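Local coordinates for protein tRNA (guanine-N(1)-)-methyltransferase (Corynebacterium diphtheriae, PDB 7KFF) that probably transfers a methyl group from S-adenosylmethionine to N1 of guanosine 37 in tRNA, as a knotted SPOUT-family methyltransferase working as a dimer, at residues Glu252-Gly257 against Glu263-Glu268. Residues are numbered along the deposited sequence; the frame is centred on the assembly and turned at random.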
ATOM      1  N   GLU A 252      21.497  26.695  -2.810  1.00 28.48           N
ATOM      2  CA  GLU A 252      21.637  28.091  -2.421  1.00 32.74           C
ATOM      3  C   GLU A 252      20.417  28.915  -2.808  1.00 30.54           C
ATOM      4  O   GLU A 252      20.086  29.884  -2.123  1.00 30.93           O
ATOM      5  CB  GLU A 252      22.914  28.672  -3.026  1.00 41.61           C
ATOM      6  CG  GLU A 252      23.289  30.015  -2.443  1.00 50.03           C
ATOM      7  CD  GLU A 252      24.755  30.349  -2.644  1.00 57.79           C
ATOM      8  OE1 GLU A 252      25.543  29.429  -2.955  1.00 59.88           O
ATOM      9  OE2 GLU A 252      25.117  31.535  -2.490  1.00 60.90           O
ATOM     10  N   VAL A 253      19.720  28.546  -3.883  1.00 28.40           N
ATOM     11  CA  VAL A 253      18.524  29.300  -4.254  1.00 28.10           C
ATOM     12  C   VAL A 253      17.531  29.347  -3.099  1.00 27.28           C
ATOM     13  O   VAL A 253      16.800  30.335  -2.939  1.00 27.92           O
ATOM     14  CB  VAL A 253      17.889  28.726  -5.534  1.00 29.34           C
ATOM     15  CG1 VAL A 253      17.418  27.296  -5.334  1.00 29.80           C
ATOM     16  CG2 VAL A 253      16.720  29.612  -6.006  1.00 31.56           C
ATOM     17  N   LEU A 254      17.469  28.286  -2.289  1.00 26.18           N
ATOM     18  CA  LEU A 254      16.473  28.245  -1.228  1.00 26.28           C
ATOM     19  C   LEU A 254      16.747  29.252  -0.119  1.00 29.39           C
ATOM     20  O   LEU A 254      15.837  29.546   0.661  1.00 31.39           O
ATOM     21  CB  LEU A 254      16.385  26.837  -0.643  1.00 25.83           C
ATOM     22  CG  LEU A 254      15.934  25.775  -1.646  1.00 25.31           C
ATOM     23  CD1 LEU A 254      15.876  24.398  -0.976  1.00 24.12           C
ATOM     24  CD2 LEU A 254      14.579  26.132  -2.265  1.00 27.02           C
ATOM     25  N   THR A 255      17.962  29.787  -0.034  1.00 31.64           N
ATOM     26  CA  THR A 255      18.296  30.814   0.945  1.00 35.66           C
ATOM     27  C   THR A 255      18.380  32.203   0.322  1.00 37.27           C
ATOM     28  O   THR A 255      18.866  33.142   0.968  1.00 39.24           O
ATOM     29  CB  THR A 255      19.613  30.475   1.642  1.00 37.75           C
ATOM     30  OG1 THR A 255      20.683  30.505   0.696  1.00 38.57           O
ATOM     31  CG2 THR A 255      19.554  29.086   2.265  1.00 39.22           C
ATOM     32  N   SER A 256      17.914  32.351  -0.919  1.00 38.77           N
ATOM     33  CA  SER A 256      18.039  33.610  -1.640  1.00 40.35           C
ATOM     34  C   SER A 256      16.905  34.578  -1.336  1.00 42.61           C
ATOM     35  O   SER A 256      17.045  35.776  -1.605  1.00 43.69           O
ATOM     36  CB  SER A 256      18.027  33.343  -3.145  1.00 39.79           C
ATOM     37  OG  SER A 256      16.731  32.955  -3.581  1.00 39.20           O
ATOM     38  N   GLY A 257      15.793  34.094  -0.794  1.00 45.61           N
ATOM     39  CA  GLY A 257      14.630  34.927  -0.602  1.00 47.48           C
ATOM     40  C   GLY A 257      13.928  35.342  -1.873  1.00 48.48           C
ATOM     41  O   GLY A 257      12.955  36.105  -1.802  1.00 50.34           O
ATOM     42  N   GLU A 263      10.522  29.191  -6.818  1.00 30.67           N
ATOM     43  CA  GLU A 263       9.413  28.465  -7.426  1.00 32.74           C
ATOM     44  C   GLU A 263       9.860  27.742  -8.692  1.00 30.28           C
ATOM     45  O   GLU A 263       9.445  26.603  -8.938  1.00 29.43           O
ATOM     46  CB  GLU A 263       8.251  29.415  -7.706  1.00 38.66           C
ATOM     47  CG  GLU A 263       6.884  28.737  -7.645  1.00 45.85           C
ATOM     48  CD  GLU A 263       6.693  27.886  -6.385  1.00 51.05           C
ATOM     49  OE1 GLU A 263       7.163  28.298  -5.302  1.00 53.28           O
ATOM     50  OE2 GLU A 263       6.101  26.790  -6.491  1.00 53.14           O
ATOM     51  N   ARG A 264      10.727  28.367  -9.494  1.00 29.91           N
ATOM     52  CA  ARG A 264      11.237  27.674 -10.674  1.00 30.41           C
ATOM     53  C   ARG A 264      12.089  26.475 -10.278  1.00 28.39           C
ATOM     54  O   ARG A 264      11.994  25.409 -10.897  1.00 27.03           O
ATOM     55  CB  ARG A 264      12.042  28.625 -11.561  1.00 32.51           C
ATOM     56  CG  ARG A 264      12.632  27.949 -12.804  1.00 36.22           C
ATOM     57  CD  ARG A 264      11.540  27.352 -13.703  1.00 39.55           C
ATOM     58  NE  ARG A 264      12.077  26.402 -14.674  1.00 42.27           N
ATOM     59  CZ  ARG A 264      11.328  25.617 -15.443  1.00 44.35           C
ATOM     60  NH1 ARG A 264      10.007  25.666 -15.355  1.00 44.59           N
ATOM     61  NH2 ARG A 264      11.908  24.777 -16.287  1.00 46.33           N
ATOM     62  N   TRP A 265      12.927  26.630  -9.249  1.00 26.90           N
ATOM     63  CA  TRP A 265      13.726  25.513  -8.758  1.00 26.67           C
ATOM     64  C   TRP A 265      12.835  24.354  -8.344  1.00 25.05           C
ATOM     65  O   TRP A 265      13.123  23.197  -8.660  1.00 23.42           O
ATOM     66  CB  TRP A 265      14.612  25.973  -7.593  1.00 28.92           C
ATOM     67  CG  TRP A 265      15.407  24.854  -6.943  1.00 31.17           C
ATOM     68  CD1 TRP A 265      16.664  24.433  -7.273  1.00 32.34           C
ATOM     69  CD2 TRP A 265      14.984  24.029  -5.853  1.00 32.03           C
ATOM     70  NE1 TRP A 265      17.048  23.393  -6.462  1.00 33.37           N
ATOM     71  CE2 TRP A 265      16.036  23.131  -5.576  1.00 33.14           C
ATOM     72  CE3 TRP A 265      13.822  23.968  -5.082  1.00 33.63           C
ATOM     73  CZ2 TRP A 265      15.956  22.176  -4.568  1.00 34.54           C
ATOM     74  CZ3 TRP A 265      13.747  23.013  -4.072  1.00 34.70           C
ATOM     75  CH2 TRP A 265      14.803  22.130  -3.833  1.00 35.15           C
ATOM     76  N   ARG A 266      11.736  24.644  -7.646  1.00 25.28           N
ATOM     77  CA  ARG A 266      10.851  23.573  -7.209  1.00 25.96           C
ATOM     78  C   ARG A 266      10.273  22.832  -8.409  1.00 23.56           C
ATOM     79  O   ARG A 266      10.178  21.606  -8.403  1.00 22.71           O
ATOM     80  CB  ARG A 266       9.717  24.119  -6.342  1.00 31.16           C
ATOM     81  CG  ARG A 266      10.117  24.732  -5.001  1.00 37.17           C
ATOM     82  CD  ARG A 266       8.907  24.745  -4.083  1.00 43.63           C
ATOM     83  NE  ARG A 266       8.706  25.975  -3.320  1.00 48.74           N
ATOM     84  CZ  ARG A 266       9.200  26.208  -2.106  1.00 52.39           C
ATOM     85  NH1 ARG A 266       8.934  27.353  -1.496  1.00 53.31           N
ATOM     86  NH2 ARG A 266       9.972  25.310  -1.506  1.00 54.21           N
ATOM     87  N   ARG A 267       9.905  23.566  -9.460  1.00 23.22           N
ATOM     88  CA  ARG A 267       9.381  22.925 -10.664  1.00 23.48           C
ATOM     89  C   ARG A 267      10.447  22.064 -11.334  1.00 22.86           C
ATOM     90  O   ARG A 267      10.188  20.913 -11.708  1.00 22.53           O
ATOM     91  CB  ARG A 267       8.860  23.984 -11.626  1.00 26.05           C
ATOM     92  CG  ARG A 267       8.401  23.451 -12.954  1.00 29.29           C
ATOM     93  CD  ARG A 267       6.980  23.016 -12.889  1.00 31.14           C
ATOM     94  NE  ARG A 267       6.503  22.527 -14.178  1.00 30.28           N
ATOM     95  CZ  ARG A 267       5.371  21.855 -14.326  1.00 30.52           C
ATOM     96  NH1 ARG A 267       4.610  21.610 -13.268  1.00 32.16           N
ATOM     97  NH2 ARG A 267       5.014  21.422 -15.521  1.00 30.14           N
ATOM     98  N   GLU A 268      11.658  22.604 -11.489  1.00 22.55           N
ATOM     99  CA  GLU A 268      12.744  21.815 -12.064  1.00 22.77           C
ATOM    100  C   GLU A 268      12.969  20.528 -11.283  1.00 21.45           C
ATOM    101  O   GLU A 268      13.119  19.448 -11.864  1.00 21.98           O
ATOM    102  CB  GLU A 268      14.024  22.642 -12.113  1.00 25.62           C
ATOM    103  CG  GLU A 268      13.963  23.793 -13.111  1.00 28.99           C
ATOM    104  CD  GLU A 268      15.186  24.712 -13.030  1.00 34.58           C
ATOM    105  OE1 GLU A 268      16.001  24.569 -12.086  1.00 36.50           O
ATOM    106  OE2 GLU A 268      15.324  25.580 -13.900  1.00 37.51           O
TER
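Trp265 sends CG out opposite its own backbone N (chi1 176°), and with the indole turned about square to the plane of CA, CB and CG (chi2 91°) it lays one broad ring face against the short 3-10 turn at 252-254, where Val253 and Leu254 meet it side by side. Val253 has CG1 between its own N and carbonyl carbon (chi1 63°), and this methyl sits over the pyrrole half of the indole, 3.5 Å from Trp265 CD1 and 3.8 Å from the centroid of the five-membered ring. Leu254 takes the benzene half: its CD2 lies 3.6 Å from Trp265 CE3 and sits over the face of the six-membered ring, offset toward its rim, while CD1 reaches farther along the rim to Trp265 CH2 at 3.8 Å. The two CH-pi contacts thus share a single face, one residue to each ring, and the grip across the segments is wholly apolar.

Away from the indole, Ser256 and Thr255 tie the turn together. Val253 O accepts from both the backbone N and the hydroxyl of Ser256, with Ser256 OG 2.7 Å from Val253 O, in the carbonyl plane and on a lone pair. Glu252 O is likewise shared by Thr255 N and Thr255 OG1. Within the helix, salt bridges link Arg264 to Glu268 and Arg266 to Glu263, each through a weak NE hydrogen bond.

This is local packing of a loop's 3-10 turn on the helix that follows it, with the Trp265 side chain about 12 Å from bound S-adenosyl-L-homocysteine. The contact folds the loop after strand 248-249 back onto helix 259-277. Pro251 also touches the indole, and Ile262 packs against Val253 and Leu254. Phe69 of the second subunit rests on Leu254 and Arg266, while Arg264 and Arg267 bind Asp291 of helix 289-299.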